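PDB 3K17: Lin0012 protein, which probably phosphorylates phosphomevalonate with ATP, as a GHMP-type kinase of the mevalonate route to isopentenyl diphosphate. Local coordinates for residues Gln232-Phe236 with Leu284-Val290; Glu268-Ile274 with Ala324-Thr328; Leu41-Asp45 with Ala130-Lys134; Arg48-Pro54 with Pro98-Glu104; Thr76-Ala81 with Ser151-Gln156. One frame throughout, in Å; residues are numbered along the deposited sequence.

Contact 1 of 5, residues Gln232-Phe236 with Leu284-Val290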
# COMPACT_ATOMS: atom_id res chain seq x y z
N GLN A 232 4.70 27.66 11.69
CA GLN A 232 5.20 28.11 12.98
C GLN A 232 4.32 29.24 13.53
O GLN A 232 3.97 29.24 14.71
CB GLN A 232 6.65 28.59 12.86
CG GLN A 232 7.64 27.49 12.51
CD GLN A 232 9.06 27.99 12.32
OE1 GLN A 232 9.31 28.92 11.55
NE2 GLN A 232 10.01 27.38 13.03
N ILE A 233 3.96 30.18 12.66
CA ILE A 233 3.12 31.30 13.07
C ILE A 233 1.71 30.85 13.46
O ILE A 233 1.16 31.31 14.46
CB ILE A 233 3.01 32.38 11.96
CG1 ILE A 233 4.39 32.99 11.68
CG2 ILE A 233 2.04 33.48 12.38
CD1 ILE A 233 5.00 33.69 12.89
N HIS A 234 1.13 29.94 12.69
CA HIS A 234 -0.20 29.45 12.99
C HIS A 234 -0.20 28.80 14.37
O HIS A 234 -1.14 28.96 15.15
CB HIS A 234 -0.66 28.43 11.96
CG HIS A 234 -2.04 27.92 12.20
ND1 HIS A 234 -3.17 28.69 12.01
CD2 HIS A 234 -2.49 26.72 12.64
CE1 HIS A 234 -4.24 28.00 12.33
NE2 HIS A 234 -3.86 26.79 12.72
N ALA A 235 0.87 28.06 14.67
CA ALA A 235 0.99 27.40 15.96
C ALA A 235 1.15 28.45 17.05
O ALA A 235 0.59 28.32 18.14
CB ALA A 235 2.19 26.46 15.96
N PHE A 236 1.92 29.49 16.75
CA PHE A 236 2.13 30.57 17.70
C PHE A 236 0.78 31.17 18.07
O PHE A 236 0.52 31.50 19.22
CB PHE A 236 3.01 31.66 17.08
CG PHE A 236 3.12 32.90 17.93
CD1 PHE A 236 3.77 32.86 19.16
CD2 PHE A 236 2.54 34.09 17.52
CE1 PHE A 236 3.85 33.99 19.96
CE2 PHE A 236 2.61 35.23 18.32
CZ PHE A 236 3.26 35.18 19.54
N LEU A 284 6.76 39.92 16.17
CA LEU A 284 6.10 38.65 15.92
C LEU A 284 7.14 37.56 15.74
O LEU A 284 7.02 36.48 16.32
CB LEU A 284 5.21 38.74 14.66
CG LEU A 284 4.56 37.44 14.19
CD1 LEU A 284 3.72 36.85 15.30
CD2 LEU A 284 3.70 37.70 12.96
N GLY A 285 8.15 37.85 14.93
CA GLY A 285 9.20 36.87 14.69
C GLY A 285 9.91 36.47 15.96
O GLY A 285 10.20 35.29 16.19
N THR A 286 10.18 37.46 16.81
CA THR A 286 10.85 37.23 18.08
C THR A 286 10.00 36.39 19.01
O THR A 286 10.45 35.35 19.50
CB THR A 286 11.18 38.57 18.77
OG1 THR A 286 12.15 39.28 18.00
CG2 THR A 286 11.73 38.32 20.18
N LYS A 287 8.78 36.83 19.26
CA LYS A 287 7.87 36.12 20.15
C LYS A 287 7.58 34.69 19.71
O LYS A 287 7.59 33.77 20.53
CB LYS A 287 6.56 36.89 20.29
CG LYS A 287 6.71 38.29 20.84
CD LYS A 287 5.35 38.95 20.99
CE LYS A 287 5.45 40.38 21.48
NZ LYS A 287 4.09 40.99 21.65
N ALA A 288 7.32 34.50 18.43
CA ALA A 288 7.00 33.17 17.90
C ALA A 288 8.24 32.32 17.66
O ALA A 288 8.13 31.12 17.39
CB ALA A 288 6.21 33.31 16.60
N GLY A 289 9.41 32.93 17.75
CA GLY A 289 10.63 32.18 17.51
C GLY A 289 10.75 31.89 16.02
O GLY A 289 11.21 30.82 15.62
N VAL A 290 10.31 32.84 15.21
CA VAL A 290 10.36 32.70 13.76
C VAL A 290 11.26 33.78 13.18
O VAL A 290 11.05 34.97 13.42
CB VAL A 290 8.97 32.84 13.13
CG1 VAL A 290 9.07 32.72 11.61
CG2 VAL A 290 8.03 31.77 13.69
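At the start of 284-290, L284 sets its CB sideways to the other helix, yet its branched end swings in: L284 CD1 lies 3.6 Å from F236 CE2, and L284 CG is 4.0 Å from I233 CD1. One turn on, K287 brings only the base of its side chain into the contact, its CB 3.8 Å from F236 CZ, while the extended chain carries the ammonium away. A288 points straight at the other helix. The CA atoms of A288 and F236 are 5.5 Å apart. The A288 methyl sits over one face of the phenyl ring in a CH-pi contact, with A288 CB 3.8 Å from the F236 ring centroid; the same CB is 3.9 Å from I233 CD1. The last turn of the long helix 267-288, in the C-terminal GHMP kinase region, crosses 232-236, part of helix 226-239, at 73°, the axes of these short segments 10.3 Å apart. G289, with positive phi, closes it in a Schellman motif: V290 N bonds to G285 O (2.6 Å) and G289 N to T286 O (3.2 Å). The turn redirects the chain so that V290 points back at 232-236, V290 CG2 packing 3.7 Å from I233 CD1 and 3.6 Å from Q232 CB. Q232 also packs on E239 of the second subunit.

Contact 2 of 5, residues Glu268-Ile274 with Ala324-Thr328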
# COMPACT_ATOMS: atom_id res chain seq x y z
N GLU A 268 5.53 61.26 4.31
CA GLU A 268 6.04 61.05 5.66
C GLU A 268 5.25 59.97 6.39
O GLU A 268 5.81 59.18 7.15
CB GLU A 268 6.00 62.35 6.48
CG GLU A 268 7.02 63.41 6.05
CD GLU A 268 8.46 62.90 6.10
OE1 GLU A 268 8.81 62.19 7.07
OE2 GLU A 268 9.23 63.23 5.17
N LEU A 269 3.95 59.94 6.16
CA LEU A 269 3.09 58.95 6.80
C LEU A 269 3.36 57.55 6.23
O LEU A 269 3.11 56.54 6.90
CB LEU A 269 1.62 59.32 6.61
CG LEU A 269 0.60 58.40 7.28
CD1 LEU A 269 0.85 58.33 8.78
CD2 LEU A 269 -0.82 58.89 6.98
N LEU A 270 3.86 57.49 5.00
CA LEU A 270 4.18 56.21 4.38
C LEU A 270 5.44 55.65 5.06
O LEU A 270 5.45 54.49 5.48
CB LEU A 270 4.43 56.37 2.88
CG LEU A 270 4.85 55.11 2.10
CD1 LEU A 270 3.82 54.00 2.27
CD2 LEU A 270 5.02 55.46 0.64
N TYR A 271 6.47 56.48 5.18
CA TYR A 271 7.72 56.06 5.81
C TYR A 271 7.53 55.54 7.23
O TYR A 271 8.00 54.46 7.58
CB TYR A 271 8.74 57.20 5.84
CG TYR A 271 9.10 57.76 4.48
CD1 TYR A 271 9.45 56.92 3.42
CD2 TYR A 271 9.08 59.14 4.25
CE1 TYR A 271 9.78 57.44 2.16
CE2 TYR A 271 9.40 59.67 3.00
CZ TYR A 271 9.74 58.82 1.96
OH TYR A 271 10.05 59.34 0.73
N SER A 272 6.85 56.33 8.06
CA SER A 272 6.62 55.92 9.44
C SER A 272 5.78 54.66 9.54
O SER A 272 6.00 53.84 10.42
CB SER A 272 5.96 57.07 10.23
OG SER A 272 4.83 57.57 9.55
N SER A 273 4.82 54.49 8.63
CA SER A 273 3.97 53.30 8.65
C SER A 273 4.78 52.05 8.33
O SER A 273 4.61 51.00 8.95
CB SER A 273 2.83 53.43 7.63
OG SER A 273 2.00 54.53 7.93
N ILE A 274 5.67 52.17 7.35
CA ILE A 274 6.52 51.04 6.98
C ILE A 274 7.43 50.67 8.15
O ILE A 274 7.60 49.48 8.47
CB ILE A 274 7.36 51.39 5.73
CG1 ILE A 274 6.44 51.55 4.52
CG2 ILE A 274 8.39 50.30 5.47
CD1 ILE A 274 5.66 50.30 4.15
N ALA A 324 11.89 48.82 -0.28
CA ALA A 324 12.12 50.12 0.35
C ALA A 324 11.57 51.30 -0.44
O ALA A 324 11.37 51.23 -1.65
CB ALA A 324 13.61 50.31 0.58
N PHE A 325 11.33 52.39 0.29
CA PHE A 325 10.86 53.66 -0.28
C PHE A 325 11.94 54.68 0.06
O PHE A 325 12.39 54.74 1.21
CB PHE A 325 9.54 54.09 0.38
CG PHE A 325 8.34 53.33 -0.09
CD1 PHE A 325 7.80 53.57 -1.35
CD2 PHE A 325 7.74 52.38 0.72
CE1 PHE A 325 6.68 52.88 -1.79
CE2 PHE A 325 6.61 51.68 0.29
CZ PHE A 325 6.08 51.93 -0.97
N SER A 326 12.37 55.47 -0.92
CA SER A 326 13.41 56.49 -0.71
C SER A 326 12.96 57.89 -1.13
O SER A 326 12.17 58.05 -2.06
CB SER A 326 14.69 56.11 -1.46
OG SER A 326 15.31 54.96 -0.90
N LYS A 327 13.49 58.91 -0.46
CA LYS A 327 13.15 60.30 -0.75
C LYS A 327 13.39 60.75 -2.18
O LYS A 327 12.60 61.51 -2.74
CB LYS A 327 13.91 61.24 0.18
CG LYS A 327 13.20 61.58 1.47
CD LYS A 327 13.25 60.45 2.47
CE LYS A 327 12.61 60.90 3.77
NZ LYS A 327 13.26 62.13 4.28
N THR A 328 14.49 60.30 -2.77
CA THR A 328 14.82 60.70 -4.14
C THR A 328 15.44 59.54 -4.90
O THR A 328 15.82 58.54 -4.30
CB THR A 328 15.83 61.86 -4.16
OG1 THR A 328 17.08 61.42 -3.61
CG2 THR A 328 15.32 63.04 -3.34
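Helix 268-274 runs over strand 324-326 in a roughly antiparallel sense, with 147° between their directions and 9.7 Å between their axes; the nearest CA atoms, those of Y271 and F325, are 7.3 Å apart. F325 is the strand's main contribution. Its side chain rises toward the helix, where L270 CD2 lies almost on the ring normal, 3.8 Å from the F325 centroid, in a CH-pi contact, and I274 CG1 comes within 4.1 Å of F325 CD2. Y271 reaches along the strand instead: F325 CB meets the edge of its ring, 3.8 Å from Y271 CE1, and K327 CE is 3.5 Å from Y271 CE2. No hydrogen-bonding partner is modelled for the buried Y271 OH. At the exposed margin, E268 OE2 and K327 NZ stay 4.3 Å apart, too far for a salt bridge. A324 and S326 point away, onto helix 329-341. The result is helix-on-sheet packing in the C-terminal GHMP kinase region, whose antiparallel four-stranded sheet carries helix 267-288 against F325.

Contact 3 of 5, residues Leu41-Asp45 with Ala130-Lys134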
# COMPACT_ATOMS: atom_id res chain seq x y z
N LEU A 41 1.97 33.07 -20.63
CA LEU A 41 1.25 31.88 -21.08
C LEU A 41 0.80 32.10 -22.52
O LEU A 41 0.03 33.02 -22.81
CB LEU A 41 0.04 31.62 -20.16
CG LEU A 41 -0.63 30.25 -20.33
CD1 LEU A 41 -1.48 29.93 -19.12
CD2 LEU A 41 -1.47 30.23 -21.61
N THR A 42 1.29 31.25 -23.43
CA THR A 42 0.92 31.35 -24.84
C THR A 42 -0.06 30.22 -25.16
O THR A 42 0.24 29.04 -24.94
CB THR A 42 2.18 31.26 -25.73
OG1 THR A 42 3.10 32.30 -25.36
CG2 THR A 42 1.82 31.43 -27.21
N LEU A 43 -1.23 30.58 -25.67
CA LEU A 43 -2.27 29.61 -25.99
C LEU A 43 -2.63 29.60 -27.46
O LEU A 43 -2.68 30.64 -28.11
CB LEU A 43 -3.53 29.91 -25.16
CG LEU A 43 -4.81 29.11 -25.45
CD1 LEU A 43 -5.72 29.18 -24.24
CD2 LEU A 43 -5.53 29.65 -26.69
N GLU A 44 -2.89 28.41 -27.99
CA GLU A 44 -3.25 28.26 -29.39
C GLU A 44 -4.10 27.01 -29.55
O GLU A 44 -4.09 26.13 -28.69
CB GLU A 44 -1.99 28.14 -30.24
CG GLU A 44 -1.24 26.84 -30.03
CD GLU A 44 0.16 26.86 -30.61
OE1 GLU A 44 1.01 27.62 -30.09
OE2 GLU A 44 0.42 26.12 -31.58
N ASP A 45 -4.85 26.94 -30.65
CA ASP A 45 -5.67 25.77 -30.91
C ASP A 45 -4.73 24.64 -31.29
O ASP A 45 -3.66 24.89 -31.85
CB ASP A 45 -6.64 26.02 -32.07
CG ASP A 45 -7.61 27.15 -31.79
OD1 ASP A 45 -8.29 27.10 -30.74
OD2 ASP A 45 -7.71 28.07 -32.63
N ALA A 130 -6.03 33.13 -19.52
CA ALA A 130 -5.90 32.55 -20.85
C ALA A 130 -7.15 31.78 -21.29
O ALA A 130 -7.58 31.91 -22.43
CB ALA A 130 -4.68 31.62 -20.90
N LEU A 131 -7.73 30.98 -20.40
CA LEU A 131 -8.91 30.21 -20.77
C LEU A 131 -10.17 31.05 -20.85
O LEU A 131 -11.06 30.77 -21.66
CB LEU A 131 -9.13 29.04 -19.79
CG LEU A 131 -8.07 27.91 -19.89
CD1 LEU A 131 -8.27 26.89 -18.79
CD2 LEU A 131 -8.16 27.25 -21.25
N MSE A 132 -10.28 32.08 -20.01
CA MSE A 132 -11.45 32.94 -20.07
C MSE A 132 -11.39 33.80 -21.33
O MSE A 132 -12.40 33.97 -22.01
CB MSE A 132 -11.55 33.82 -18.83
CG MSE A 132 -11.88 33.07 -17.54
SE MSE A 132 -13.45 31.94 -17.62
CE MSE A 132 -12.59 30.25 -18.07
N THR A 133 -10.22 34.34 -21.64
CA THR A 133 -10.08 35.17 -22.83
C THR A 133 -10.43 34.34 -24.07
O THR A 133 -11.08 34.82 -25.00
CB THR A 133 -8.64 35.71 -23.00
OG1 THR A 133 -8.30 36.54 -21.88
CG2 THR A 133 -8.51 36.54 -24.27
N LYS A 134 -10.03 33.07 -24.04
CA LYS A 134 -10.27 32.15 -25.14
C LYS A 134 -11.70 31.61 -25.25
O LYS A 134 -12.22 31.46 -26.36
CB LYS A 134 -9.30 30.96 -25.03
CG LYS A 134 -9.52 29.84 -26.03
CD LYS A 134 -9.21 30.28 -27.45
CE LYS A 134 -9.34 29.12 -28.42
NZ LYS A 134 -9.04 29.52 -29.83
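A salt bridge between D45 and K134 closes the exposed end of this contact: K134 NZ donates a hydrogen bond to D45 OD1 at 2.7 Å. To reach it, the lysine stretches from the helix across the end of the strand, and its aliphatic part covers L43, with K134 CD 3.8 Å from L43 CD2. Further in, the side-chain contacts are apolar. L43 CD1 lies 4.3 Å from both A130 CB and L131 CD2, while L41 CD2 packs 3.6 Å from A130 CB. A130 faces L43 where the backbones are nearest, the CA atoms of A130 and L43 being 6.9 Å apart; the segment axes approach to 9.8 Å at 38°. T42 and E44, which alternate with the leucines, point away from the helix. Strand 37-45 lies in the mixed sheet of the N-terminal region between strands 7-18 and 99-105, L41 and L43 also meeting M101 of the latter, and helix 119-135 packs on this face of the sheet beside helix 76-91, on which L131 rests through A85.

Contact 4 of 5, residues Arg48-Pro54 with Pro98-Glu104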
# COMPACT_ATOMS: atom_id res chain seq x y z
N ARG A 48 -5.03 18.21 -29.79
CA ARG A 48 -5.25 17.66 -28.46
C ARG A 48 -4.73 18.64 -27.41
O ARG A 48 -3.87 19.47 -27.70
CB ARG A 48 -4.54 16.31 -28.32
CG ARG A 48 -5.23 15.18 -29.07
CD ARG A 48 -4.43 13.88 -28.99
NE ARG A 48 -3.22 13.93 -29.81
CZ ARG A 48 -3.22 13.89 -31.14
NH1 ARG A 48 -4.37 13.80 -31.81
NH2 ARG A 48 -2.08 13.92 -31.81
N ASN A 49 -5.28 18.56 -26.20
CA ASN A 49 -4.85 19.45 -25.13
C ASN A 49 -3.38 19.27 -24.83
O ASN A 49 -2.87 18.16 -24.85
CB ASN A 49 -5.64 19.20 -23.85
CG ASN A 49 -7.02 19.77 -23.92
OD1 ASN A 49 -7.24 20.81 -24.53
ND2 ASN A 49 -7.97 19.10 -23.28
N GLU A 50 -2.71 20.37 -24.51
CA GLU A 50 -1.30 20.32 -24.20
C GLU A 50 -0.93 21.42 -23.22
O GLU A 50 -1.26 22.59 -23.44
CB GLU A 50 -0.51 20.51 -25.49
CG GLU A 50 0.61 19.56 -25.69
CD GLU A 50 1.27 19.75 -27.03
OE1 GLU A 50 1.86 20.83 -27.24
OE2 GLU A 50 1.19 18.83 -27.87
N LEU A 51 -0.27 21.05 -22.13
CA LEU A 51 0.18 22.03 -21.15
C LEU A 51 1.67 21.83 -20.92
O LEU A 51 2.12 20.71 -20.66
CB LEU A 51 -0.56 21.87 -19.82
CG LEU A 51 -0.00 22.74 -18.68
CD1 LEU A 51 -0.12 24.23 -19.05
CD2 LEU A 51 -0.75 22.44 -17.39
N TRP A 52 2.41 22.92 -21.01
CA TRP A 52 3.85 22.91 -20.78
C TRP A 52 4.13 23.92 -19.68
O TRP A 52 3.62 25.05 -19.74
CB TRP A 52 4.63 23.37 -22.02
CG TRP A 52 4.41 22.59 -23.27
CD1 TRP A 52 3.24 22.48 -23.98
CD2 TRP A 52 5.39 21.85 -24.01
NE1 TRP A 52 3.45 21.74 -25.12
CE2 TRP A 52 4.76 21.34 -25.16
CE3 TRP A 52 6.75 21.59 -23.80
CZ2 TRP A 52 5.45 20.57 -26.11
CZ3 TRP A 52 7.44 20.82 -24.75
CH2 TRP A 52 6.78 20.32 -25.89
N ILE A 53 4.91 23.54 -18.68
CA ILE A 53 5.28 24.48 -17.63
C ILE A 53 6.79 24.42 -17.46
O ILE A 53 7.42 23.43 -17.84
CB ILE A 53 4.56 24.19 -16.29
CG1 ILE A 53 4.93 22.79 -15.75
CG2 ILE A 53 3.07 24.30 -16.48
CD1 ILE A 53 4.46 22.57 -14.33
N PRO A 54 7.39 25.47 -16.89
CA PRO A 54 8.84 25.52 -16.70
C PRO A 54 9.47 24.33 -16.01
O PRO A 54 10.54 23.87 -16.41
CB PRO A 54 9.05 26.81 -15.91
CG PRO A 54 7.88 27.67 -16.35
CD PRO A 54 6.75 26.68 -16.33
N PRO A 98 -9.80 21.67 -27.99
CA PRO A 98 -8.38 21.42 -27.71
C PRO A 98 -7.46 22.62 -27.87
O PRO A 98 -7.50 23.31 -28.88
CB PRO A 98 -8.03 20.27 -28.66
CG PRO A 98 -9.03 20.43 -29.79
CD PRO A 98 -10.29 20.77 -29.05
N VAL A 99 -6.63 22.86 -26.86
CA VAL A 99 -5.68 23.97 -26.91
C VAL A 99 -4.31 23.59 -26.35
O VAL A 99 -4.19 22.72 -25.48
CB VAL A 99 -6.17 25.20 -26.12
CG1 VAL A 99 -7.49 25.70 -26.69
CG2 VAL A 99 -6.31 24.86 -24.64
N LYS A 100 -3.28 24.26 -26.86
CA LYS A 100 -1.92 24.06 -26.40
C LYS A 100 -1.54 25.30 -25.61
O LYS A 100 -1.73 26.42 -26.09
CB LYS A 100 -0.97 23.89 -27.59
CG LYS A 100 0.51 23.99 -27.23
CD LYS A 100 1.39 23.79 -28.46
CE LYS A 100 2.86 24.05 -28.14
NZ LYS A 100 3.76 23.82 -29.31
N MSE A 101 -1.05 25.11 -24.40
CA MSE A 101 -0.66 26.22 -23.54
C MSE A 101 0.77 26.04 -23.06
O MSE A 101 1.13 24.98 -22.53
CB MSE A 101 -1.59 26.33 -22.33
CG MSE A 101 -3.03 26.75 -22.67
SE MSE A 101 -4.14 26.90 -21.08
CE MSE A 101 -4.70 25.05 -20.94
N VAL A 102 1.58 27.08 -23.24
CA VAL A 102 2.98 27.06 -22.84
C VAL A 102 3.27 28.18 -21.86
O VAL A 102 3.10 29.36 -22.18
CB VAL A 102 3.91 27.24 -24.06
CG1 VAL A 102 5.36 27.32 -23.61
CG2 VAL A 102 3.71 26.07 -25.04
N ILE A 103 3.71 27.81 -20.66
CA ILE A 103 4.04 28.80 -19.64
C ILE A 103 5.54 29.00 -19.49
O ILE A 103 6.29 28.03 -19.35
CB ILE A 103 3.45 28.39 -18.28
CG1 ILE A 103 1.92 28.32 -18.38
CG2 ILE A 103 3.89 29.38 -17.19
CD1 ILE A 103 1.22 27.95 -17.08
N GLU A 104 5.96 30.26 -19.53
CA GLU A 104 7.36 30.62 -19.36
C GLU A 104 7.40 31.55 -18.16
O GLU A 104 6.38 32.13 -17.80
CB GLU A 104 7.89 31.37 -20.59
CG GLU A 104 7.86 30.60 -21.89
CD GLU A 104 8.10 31.50 -23.10
OE1 GLU A 104 7.22 32.36 -23.40
OE2 GLU A 104 9.16 31.37 -23.74
O HOH W 1 3.46 20.83 -29.36
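Strand 50-52 joins the mixed sheet of the GHMP kinase N-terminal region as a parallel neighbour of strand 99-105, and helix 76-91 lies between the two in sequence, making a beta-alpha-beta crossover. The backbone pairing is regular: E50 N donates to V99 O (2.9 Å), M101 N to E50 O (2.7 Å), W52 N to M101 O (2.9 Å) and I103 N to W52 O (2.9 Å). Just before the strand a side chain takes over, V99 N donating to N49 OD1 at 3.2 Å, while N49 ND2 is satisfied by W62 O. The outward peptide groups of strand 99-105 pair with strand 37-45, K100 with E44 and V102 with T42; on 48-54, L51 pairs through its backbone with V60, and N49 O is hydrogen-bonded to S61 OG. On the face bearing L51 and M101, L51 CD1 lies 4.2 Å from M101 CB and 4.4 Å from I103 CD1, and helix 76-91 covers them through T78 and I82. The other face, bearing E50, K100, W52 and V102, is more polar. E50 OE1 accepts a 2.8 Å hydrogen bond from W52 NE1, and is 4.1 Å from K100 NZ, beyond a salt bridge. A water spans that gap, donating to E50 OE1 at 2.7 Å and accepting from K100 NZ at 3.0 Å.

Contact 5 of 5, residues Thr76-Ala81 with Ser151-Gln156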
# COMPACT_ATOMS: atom_id res chain seq x y z
N THR A 76 0.26 20.53 -10.04
CA THR A 76 -0.90 20.85 -9.23
C THR A 76 -1.55 22.22 -9.36
O THR A 76 -2.74 22.30 -9.64
CB THR A 76 -0.61 20.56 -7.74
OG1 THR A 76 -0.03 19.25 -7.62
CG2 THR A 76 -1.90 20.55 -6.94
N PHE A 77 -0.79 23.30 -9.19
CA PHE A 77 -1.43 24.62 -9.29
C PHE A 77 -2.10 24.87 -10.63
O PHE A 77 -3.24 25.29 -10.67
CB PHE A 77 -0.43 25.75 -8.98
CG PHE A 77 -0.20 25.96 -7.50
CD1 PHE A 77 -1.20 26.52 -6.71
CD2 PHE A 77 1.00 25.59 -6.92
CE1 PHE A 77 -1.01 26.71 -5.33
CE2 PHE A 77 1.21 25.78 -5.54
CZ PHE A 77 0.20 26.34 -4.75
N THR A 78 -1.39 24.62 -11.73
CA THR A 78 -1.96 24.87 -13.05
C THR A 78 -3.03 23.87 -13.43
O THR A 78 -4.00 24.23 -14.12
CB THR A 78 -0.85 24.91 -14.14
OG1 THR A 78 -0.07 23.72 -14.10
CG2 THR A 78 0.06 26.11 -13.92
N ALA A 79 -2.88 22.62 -13.00
CA ALA A 79 -3.89 21.61 -13.32
C ALA A 79 -5.19 21.99 -12.63
O ALA A 79 -6.27 21.85 -13.20
CB ALA A 79 -3.44 20.22 -12.85
N GLU A 80 -5.09 22.46 -11.39
CA GLU A 80 -6.28 22.84 -10.64
C GLU A 80 -6.99 24.02 -11.30
O GLU A 80 -8.21 24.05 -11.37
CB GLU A 80 -5.90 23.20 -9.20
CG GLU A 80 -7.07 23.55 -8.32
CD GLU A 80 -7.85 22.33 -7.85
OE1 GLU A 80 -7.41 21.20 -8.13
OE2 GLU A 80 -8.90 22.50 -7.20
N ALA A 81 -6.21 24.99 -11.78
CA ALA A 81 -6.78 26.16 -12.44
C ALA A 81 -7.51 25.72 -13.71
O ALA A 81 -8.58 26.22 -14.02
CB ALA A 81 -5.69 27.16 -12.77
N SER A 151 -9.08 28.08 -6.67
CA SER A 151 -8.08 27.14 -7.17
C SER A 151 -6.84 27.14 -6.28
O SER A 151 -6.43 26.10 -5.77
CB SER A 151 -7.67 27.52 -8.60
OG SER A 151 -6.67 26.64 -9.11
N HIS A 152 -6.27 28.32 -6.10
CA HIS A 152 -5.05 28.46 -5.32
C HIS A 152 -5.18 28.10 -3.84
O HIS A 152 -4.26 27.51 -3.27
CB HIS A 152 -4.51 29.89 -5.47
CG HIS A 152 -3.09 30.04 -5.02
ND1 HIS A 152 -2.73 30.20 -3.70
CD2 HIS A 152 -1.93 30.05 -5.73
CE1 HIS A 152 -1.42 30.30 -3.61
NE2 HIS A 152 -0.91 30.21 -4.83
N LEU A 153 -6.30 28.44 -3.21
CA LEU A 153 -6.44 28.14 -1.79
C LEU A 153 -6.55 26.64 -1.50
O LEU A 153 -5.98 26.17 -0.52
CB LEU A 153 -7.61 28.92 -1.19
CG LEU A 153 -9.07 28.47 -1.27
CD1 LEU A 153 -9.31 27.33 -0.29
CD2 LEU A 153 -9.97 29.67 -0.92
N VAL A 154 -7.27 25.87 -2.32
CA VAL A 154 -7.33 24.45 -2.01
C VAL A 154 -5.99 23.75 -2.31
O VAL A 154 -5.67 22.73 -1.71
CB VAL A 154 -8.49 23.72 -2.74
CG1 VAL A 154 -9.83 24.36 -2.32
CG2 VAL A 154 -8.31 23.78 -4.24
N VAL A 155 -5.20 24.29 -3.24
CA VAL A 155 -3.91 23.66 -3.53
C VAL A 155 -2.88 24.06 -2.47
O VAL A 155 -2.18 23.22 -1.91
CB VAL A 155 -3.37 24.04 -4.92
CG1 VAL A 155 -1.96 23.47 -5.10
CG2 VAL A 155 -4.30 23.51 -6.00
N GLN A 156 -2.79 25.35 -2.19
CA GLN A 156 -1.86 25.83 -1.18
C GLN A 156 -2.27 25.32 0.22
O GLN A 156 -1.43 25.01 1.04
CB GLN A 156 -1.82 27.36 -1.20
CG GLN A 156 -0.88 28.01 -0.19
CD GLN A 156 0.56 27.60 -0.38
OE1 GLN A 156 1.02 27.40 -1.51
NE2 GLN A 156 1.29 27.48 0.72
O HOH W 2 -4.12 27.00 -8.66
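T76 opens a roughly antiparallel helix-helix packing in the N-terminal GHMP kinase region, where the first turns of helix 76-91 cross the last turns of helix 141-156 at 140° with axes 9.2 Å apart. Its methyl, T76 CG2, meets V155 CG1 at 3.5 Å, while T76 OG1 is hydrogen-bonded to E73 O. F77 buries more surface than any other residue here. V155 CG1 sits over one face of its ring, 3.5 Å from the F77 centroid, in a CH-pi contact, and the H152 ring forms an offset stack with it, centroids of F77 and H152 4.8 Å apart and planes at 26°; H152 NE2 is hydrogen-bonded to S120 OG. Q156 OE1 approaches the edge of the phenyl ring, 3.5 Å from F77 CZ. A turn later E80 points at the second helix, with E80 CB 3.6 Å from V155 CG2 and E80 OE2 3.3 Å from V154 CG2; T76 and E80 also pack on H185 of the second subunit. At A81 the backbones draw to 5.5 Å between the CA atoms of A81 and S151. Beside them a water donates to F77 O at 2.8 Å and is hydrogen-bonded to S151 OG at 2.6 Å.

Overall arrangement
Contacts 3, 4 and 5 belong to the N-terminal region and contacts 1 and 2 to the C-terminal one. Strands 37-45 and 99-105 are sheet neighbours, so contacts 3 and 4 touch directly, E44 O lying 2.7 Å from K100 N; T78 of contact 5 packs on L51 and I103 of contact 4. Contacts 1 and 2 share helix 267-288, their centres about 27 Å apart. Contact 4, partly buried, is built on backbone hydrogen bonds, whereas the buried contacts 2 and 3 rely on apolar packing with charges at the exposed edge, tightened to a salt bridge only in contact 3. Contacts 1 and 5, also partly buried, join helices and touch the second subunit.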